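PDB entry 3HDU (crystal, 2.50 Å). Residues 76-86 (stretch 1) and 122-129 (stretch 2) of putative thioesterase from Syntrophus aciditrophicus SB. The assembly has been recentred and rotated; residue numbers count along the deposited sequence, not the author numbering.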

# COMPACT_ATOMS: atom_id res chain seq x y z
N LEU A 76 6.58 21.99 -0.78
CA LEU A 76 6.92 23.10 0.12
C LEU A 76 7.23 22.58 1.53
O LEU A 76 8.16 23.06 2.16
N ALA A 77 6.43 21.62 2.02
CA ALA A 77 6.67 20.99 3.34
C ALA A 77 8.01 20.24 3.36
O ALA A 77 8.72 20.27 4.37
N ALA A 78 8.33 19.56 2.25
CA ALA A 78 9.62 18.87 2.06
C ALA A 78 10.79 19.85 2.18
O ALA A 78 11.73 19.59 2.92
N PHE A 79 10.69 20.98 1.47
CA PHE A 79 11.68 22.08 1.52
C PHE A 79 11.94 22.59 2.95
O PHE A 79 13.10 22.77 3.33
N MSE A 80 10.86 22.83 3.70
CA MSE A 80 10.96 23.32 5.09
C MSE A 80 11.61 22.32 6.05
O MSE A 80 12.25 22.74 7.02
N GLY A 81 11.45 21.03 5.76
CA GLY A 81 12.10 19.97 6.53
C GLY A 81 13.59 19.93 6.24
O GLY A 81 14.39 19.95 7.17
N PHE A 82 13.95 19.89 4.95
CA PHE A 82 15.36 19.83 4.54
C PHE A 82 16.20 21.06 4.91
O PHE A 82 17.35 20.91 5.32
N GLN A 83 15.63 22.26 4.76
CA GLN A 83 16.35 23.51 5.10
C GLN A 83 16.67 23.63 6.60
O GLN A 83 17.67 24.25 6.96
N GLU A 84 15.81 23.05 7.45
CA GLU A 84 16.03 22.99 8.91
C GLU A 84 17.34 22.23 9.22
O GLU A 84 18.09 22.64 10.11
N LYS A 85 17.58 21.13 8.49
CA LYS A 85 18.83 20.34 8.62
C LYS A 85 20.09 21.06 8.12
O LYS A 85 21.20 20.68 8.52
N MSE A 86 19.92 22.06 7.25
CA MSE A 86 21.02 22.90 6.75
C MSE A 86 21.14 24.09 7.73
O MSE A 86 20.85 25.24 7.38
N THR A 122 -3.19 21.54 3.79
CA THR A 122 -2.20 21.59 4.88
C THR A 122 -1.28 20.37 4.74
O THR A 122 -1.77 19.26 4.66
N GLY A 123 0.04 20.59 4.72
CA GLY A 123 1.05 19.52 4.63
C GLY A 123 1.79 19.35 5.94
O GLY A 123 2.31 20.33 6.46
N TYR A 124 1.82 18.13 6.48
CA TYR A 124 2.51 17.81 7.75
C TYR A 124 3.74 16.96 7.43
O TYR A 124 3.60 15.88 6.86
N ASN A 125 4.93 17.45 7.79
CA ASN A 125 6.18 16.71 7.55
C ASN A 125 6.30 15.63 8.64
O ASN A 125 6.62 15.94 9.78
N VAL A 126 6.00 14.38 8.26
CA VAL A 126 6.01 13.23 9.19
C VAL A 126 7.43 12.94 9.67
O VAL A 126 7.68 12.94 10.88
N ARG A 127 8.33 12.67 8.72
CA ARG A 127 9.75 12.45 9.02
C ARG A 127 10.59 12.98 7.85
O ARG A 127 10.17 12.89 6.69
N THR A 128 11.76 13.54 8.17
CA THR A 128 12.73 14.00 7.18
C THR A 128 14.00 13.22 7.48
O THR A 128 14.65 13.46 8.51
N GLY A 129 14.33 12.26 6.61
CA GLY A 129 15.55 11.48 6.72
C GLY A 129 16.71 12.24 6.10
O GLY A 129 16.68 13.48 6.02

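The helix of stretch 1 lies across the strand of stretch 2, with an angle of 41° between their N-to-C directions and a closest axial approach of 8.1 Å. The contact is small, burying 324 Å² in total. The CA atoms of Ala-77 and Gly-123 are 6.0 Å apart, as are those of Gly-81 and Thr-128.

Leu-76 (chi1 t, chi2 p) makes no contact with the strand. Ala-77 points toward it. Ala-77 CB lies 4.2 Å from Gly-123 O, so the methyl group rests against strand backbone. An ideal CB on Gly-123 would be tight, at 3.5 Å from Ala-77 CB.

The carbonyl of Ala-77 provides the one hydrogen bond between the stretches. Asn-125 points toward the helix with chi1 t and chi2 at -45°, and Asn-125 ND2 donates to Ala-77 O at 3.0 Å. Ala-77 O also accepts the helical bond from Gly-81 N, at 3.2 Å, so it serves two donors. Ala-78 points away, yet Ala-78 CA still lies 4.1 Å from Asn-125 ND2.

Phe-79 (chi1 t) points away and does not take part. Selenomethionine Met-80 (chi1 m, chi2 m, chi3 t) starts sideways, but its end leads away from the strand.

Gly-81 has no side chain and packs closely against Asn-125 and Thr-128. Gly-81 CA is 3.6 Å from Asn-125 ND2 and 3.8 Å from Thr-128 OG1. An ideal CB on Gly-81 would clash with both, at 2.3 Å from Asn-125 ND2 and 2.5 Å from Thr-128 OG1. The bare backbone leaves room for these two polar side chains, which are themselves linked: Thr-128 OG1 (chi1 m) donates to Asn-125 OD1 at 2.8 Å. The Asn-125 amide thus binds the helix through ND2 and Thr-128 through OD1.

Phe-82 (chi1 m, chi2 -63°) leaves the helix sideways, but its ring comes nearer the strand. Phe-82 CD1 meets Thr-128 CG2 at 3.8 Å, and Phe-82 CE1 lies 4.2 Å from Gly-129 O. Both approaches are oblique to the ring.

Gln-83 and Glu-84 do not reach the strand. Lys-85 points toward it with chi1 m, chi2 t, chi3 t and chi4 m. Lys-85 CE packs 3.7 Å from Thr-128 CG2 and lies 3.1 Å from Thr-128 O and 3.5 Å from Gly-129 O. Selenomethionine Met-86 is out of reach.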

# COMPACT_ATOMS: atom_id res chain seq x y z
CB LEU A 76 5.78 24.13 0.17
CG LEU A 76 5.94 25.38 1.03
CD1 LEU A 76 7.21 26.13 0.70
CD2 LEU A 76 4.73 26.29 0.87
CB ALA A 77 5.53 20.06 3.72
CB ALA A 78 9.67 18.15 0.70
CB PHE A 79 11.23 23.25 0.62
CG PHE A 79 12.03 24.52 0.81
CD1 PHE A 79 13.26 24.67 0.18
CD2 PHE A 79 11.54 25.56 1.61
CE1 PHE A 79 14.01 25.85 0.36
CE2 PHE A 79 12.28 26.74 1.80
CZ PHE A 79 13.52 26.88 1.17
CB MSE A 80 9.58 23.74 5.64
CG MSE A 80 8.96 24.91 4.90
SE MSE A 80 9.97 26.55 5.06
CE MSE A 80 9.18 27.47 3.59
CB PHE A 82 15.51 19.57 3.03
CG PHE A 82 15.13 18.18 2.59
CD1 PHE A 82 15.83 17.07 3.06
CD2 PHE A 82 14.12 17.97 1.64
CE1 PHE A 82 15.50 15.77 2.64
CE2 PHE A 82 13.78 16.68 1.21
CZ PHE A 82 14.47 15.57 1.71
CB GLN A 83 15.62 24.76 4.55
CG GLN A 83 14.29 25.13 5.22
CD GLN A 83 14.41 25.91 6.53
OE1 GLN A 83 13.63 25.69 7.46
NE2 GLN A 83 15.39 26.80 6.62
CB GLU A 84 14.82 22.32 9.61
CG GLU A 84 14.83 22.20 11.14
CD GLU A 84 14.49 23.49 11.88
OE1 GLU A 84 14.89 24.60 11.45
OE2 GLU A 84 13.81 23.39 12.93
CB LYS A 85 18.71 18.99 7.93
CG LYS A 85 17.67 18.08 8.56
CD LYS A 85 17.76 16.67 7.99
CE LYS A 85 16.79 15.72 8.66
NZ LYS A 85 17.00 15.61 10.13
CB MSE A 86 20.71 23.39 5.33
CG MSE A 86 20.50 22.29 4.30
SE MSE A 86 19.84 23.03 2.61
CE MSE A 86 21.40 24.09 2.13
CB THR A 122 -2.88 21.56 6.26
OG1 THR A 122 -3.79 22.66 6.39
CG2 THR A 122 -1.86 21.63 7.39
CB TYR A 124 1.60 17.01 8.70
CG TYR A 124 0.28 17.67 9.00
CD1 TYR A 124 0.16 18.62 10.03
CD2 TYR A 124 -0.87 17.32 8.28
CE1 TYR A 124 -1.08 19.22 10.32
CE2 TYR A 124 -2.12 17.92 8.56
CZ TYR A 124 -2.21 18.87 9.58
OH TYR A 124 -3.43 19.45 9.85
CB ASN A 125 7.38 17.68 7.52
CG ASN A 125 8.63 17.08 6.85
OD1 ASN A 125 9.01 15.93 7.10
ND2 ASN A 125 9.28 17.87 6.01
CB VAL A 126 5.37 11.96 8.54
CG1 VAL A 126 5.43 10.76 9.50
CG2 VAL A 126 3.94 12.22 8.14
CB ARG A 127 10.07 10.96 9.32
CG ARG A 127 10.63 10.09 8.14
CD ARG A 127 10.67 8.59 8.44
NE ARG A 127 9.45 7.90 7.98
CZ ARG A 127 9.24 7.41 6.75
NH1 ARG A 127 10.15 7.51 5.77
NH2 ARG A 127 8.08 6.80 6.49
CB THR A 128 12.98 15.53 7.25
OG1 THR A 128 11.75 16.23 7.03
CG2 THR A 128 13.99 15.97 6.18